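Local coordinates for 4-hydroxyphenylpyruvate dioxygenase (Pseudomonas putida, PDB 5HMQ) that catalyses the divalent-metal-dependent dehydration of 3-dehydroshikimate to protocatechuate, a shared intermediate of quinate and shikimate breakdown, and works as a homodimer, at the interface of chains A and B. Residues are numbered along the deposited sequence; one frame, centred on the assembly and turned at random. Chains: chain A/B, 4-hydroxyphenylpyruvate dioxygenase.

The interface of chains A and B. Residues chain A 505, 508, 516-517; chain B 202, 210-211.
The backbone carbonyl O of B:His210 faces the long side chain of A:Arg505, whose CD lies 3.3 Å from it; the guanidinium NH1 stays 3.8 Å from the same O, too far for a hydrogen bond. A:Arg505 leaves the first turn of helix 505-510 with CG between the backbone N and the carbonyl carbon (chi1 52°) and then runs extended to NE, which carries CD to that carbonyl; the guanidinium turns back to bring its edge, in plane, to CD1 of B:Phe211. That phenyl ring, at the end of helix 204-211, enters rim first: CE1 sits 3.7 Å from CB of A:Arg505 and 3.4 Å from its backbone O, which lies at the ring edge. CZ comes 3.8 Å from CD1 of A:Tyr516, with CB of the tyrosine at the phenyl edge, in plane; the two rings meet edge to face, while the methyl of A:Ala508 borders CZ. With CG anti to its backbone N (chi1 166°), the tyrosine also turns its CD1-CE1 edge onto one face of the B:His210 imidazole, with the planes at 81° and CE1 3.8 Å from CG. The contact, largely van der Waals, joins the sugar isomerase-like barrel of one subunit to the dioxygenase-like part of the other, a homodimer link repeated by two-fold symmetry. At its border, the selenomethionine B:Met202 and A:Arg517 run antiparallel alongside one another, and CE of B:Met202 ends 3.6 Å from the backbone O of A:Tyr516.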
ATOM      1  N   ARG A 505      -2.114  -7.867  -5.841  1.00 61.21           N
ATOM      2  CA  ARG A 505      -3.135  -8.386  -6.743  1.00 64.11           C
ATOM      3  C   ARG A 505      -3.009  -7.790  -8.139  1.00 62.61           C
ATOM      4  O   ARG A 505      -3.288  -8.462  -9.140  1.00 62.06           O
ATOM      5  CB  ARG A 505      -4.528  -8.116  -6.172  1.00 65.12           C
ATOM      6  CG  ARG A 505      -4.767  -6.669  -5.785  1.00 66.32           C
ATOM      7  CD  ARG A 505      -6.152  -6.484  -5.197  1.00 68.14           C
ATOM      8  NE  ARG A 505      -6.628  -5.113  -5.352  1.00 71.03           N
ATOM      9  CZ  ARG A 505      -7.498  -4.727  -6.282  1.00 71.87           C
ATOM     10  NH1 ARG A 505      -7.988  -5.608  -7.146  1.00 69.54           N
ATOM     11  NH2 ARG A 505      -7.877  -3.459  -6.352  1.00 73.54           N
ATOM     12  N   ALA A 508      -0.980  -9.871 -10.538  1.00 71.83           N
ATOM     13  CA  ALA A 508      -1.745 -10.986 -11.087  1.00 71.56           C
ATOM     14  C   ALA A 508      -2.697 -10.492 -12.160  1.00 71.11           C
ATOM     15  O   ALA A 508      -2.999 -11.219 -13.115  1.00 72.89           O
ATOM     16  CB  ALA A 508      -2.515 -11.707  -9.981  1.00 73.60           C
ATOM     17  N   TYR A 516      -4.215 -16.647  -8.020  1.00 70.94           N
ATOM     18  CA  TYR A 516      -3.625 -15.675  -7.104  1.00 69.23           C
ATOM     19  C   TYR A 516      -4.206 -15.931  -5.723  1.00 67.23           C
ATOM     20  O   TYR A 516      -5.429 -15.977  -5.561  1.00 69.34           O
ATOM     21  CB  TYR A 516      -3.909 -14.229  -7.531  1.00 67.71           C
ATOM     22  CG  TYR A 516      -3.612 -13.201  -6.441  1.00 64.10           C
ATOM     23  CD1 TYR A 516      -4.560 -12.898  -5.463  1.00 61.55           C
ATOM     24  CD2 TYR A 516      -2.393 -12.534  -6.390  1.00 63.47           C
ATOM     25  CE1 TYR A 516      -4.299 -11.978  -4.467  1.00 61.98           C
ATOM     26  CE2 TYR A 516      -2.126 -11.603  -5.395  1.00 64.18           C
ATOM     27  CZ  TYR A 516      -3.085 -11.330  -4.438  1.00 63.31           C
ATOM     28  OH  TYR A 516      -2.831 -10.410  -3.446  1.00 63.49           O
ATOM     29  N   ARG A 517      -3.336 -16.085  -4.727  1.00 63.01           N
ATOM     30  CA  ARG A 517      -3.776 -16.508  -3.406  1.00 64.91           C
ATOM     31  C   ARG A 517      -3.357 -15.575  -2.279  1.00 64.96           C
ATOM     32  O   ARG A 517      -3.724 -15.826  -1.125  1.00 68.68           O
ATOM     33  CB  ARG A 517      -3.289 -17.940  -3.130  1.00 67.72           C
ATOM     34  CG  ARG A 517      -3.981 -18.975  -4.012  1.00 70.12           C
ATOM     35  CD  ARG A 517      -5.500 -18.779  -4.001  1.00 70.59           C
ATOM     36  NE  ARG A 517      -6.189 -19.575  -5.018  1.00 71.58           N
ATOM     37  CZ  ARG A 517      -6.613 -19.099  -6.186  1.00 72.22           C
ATOM     38  NH1 ARG A 517      -6.425 -17.826  -6.495  1.00 72.56           N
ATOM     39  NH2 ARG A 517      -7.232 -19.896  -7.047  1.00 72.60           N
TER
HETATM   40  N   MSE B 202     -11.013 -16.982 -13.858  1.00 56.83           N
HETATM   41  CA  MSE B 202     -10.607 -17.382 -12.523  1.00 55.28           C
HETATM   42  C   MSE B 202     -11.766 -18.021 -11.778  1.00 55.01           C
HETATM   43  O   MSE B 202     -12.927 -17.739 -12.077  1.00 56.98           O
HETATM   44  CB  MSE B 202     -10.089 -16.160 -11.764  1.00 51.33           C
HETATM   45  CG  MSE B 202      -9.458 -16.438 -10.420  1.00 52.70           C
HETATM   46 SE   MSE B 202      -8.871 -14.761  -9.642  0.77 56.25          SE
HETATM   47  CE  MSE B 202      -7.985 -15.440  -8.056  1.00 58.44           C
ATOM     48  N   HIS B 210     -10.590 -11.476  -3.860  1.00 48.70           N
ATOM     49  CA  HIS B 210      -9.405 -10.639  -3.945  1.00 49.03           C
ATOM     50  C   HIS B 210      -9.494  -9.471  -4.919  1.00 47.24           C
ATOM     51  O   HIS B 210      -8.708  -8.528  -4.782  1.00 48.41           O
ATOM     52  CB  HIS B 210      -8.184 -11.486  -4.339  1.00 50.47           C
ATOM     53  CG  HIS B 210      -7.864 -12.583  -3.371  1.00 51.07           C
ATOM     54  ND1 HIS B 210      -7.375 -12.342  -2.105  1.00 50.95           N
ATOM     55  CD2 HIS B 210      -7.941 -13.929  -3.495  1.00 51.73           C
ATOM     56  CE1 HIS B 210      -7.175 -13.492  -1.486  1.00 50.44           C
ATOM     57  NE2 HIS B 210      -7.511 -14.471  -2.307  1.00 51.08           N
ATOM     58  N   PHE B 211     -10.400  -9.493  -5.897  1.00 47.29           N
ATOM     59  CA  PHE B 211     -10.329  -8.524  -6.988  1.00 50.89           C
ATOM     60  C   PHE B 211     -11.524  -7.587  -7.104  1.00 49.54           C
ATOM     61  O   PHE B 211     -11.620  -6.861  -8.100  1.00 51.65           O
ATOM     62  CB  PHE B 211     -10.091  -9.246  -8.314  1.00 51.03           C
ATOM     63  CG  PHE B 211      -8.772  -9.948  -8.372  1.00 53.75           C
ATOM     64  CD1 PHE B 211      -7.629  -9.253  -8.724  1.00 56.13           C
ATOM     65  CD2 PHE B 211      -8.663 -11.287  -8.048  1.00 51.80           C
ATOM     66  CE1 PHE B 211      -6.402  -9.883  -8.766  1.00 53.55           C
ATOM     67  CE2 PHE B 211      -7.438 -11.922  -8.091  1.00 52.72           C
ATOM     68  CZ  PHE B 211      -6.305 -11.217  -8.451  1.00 52.90           C
TER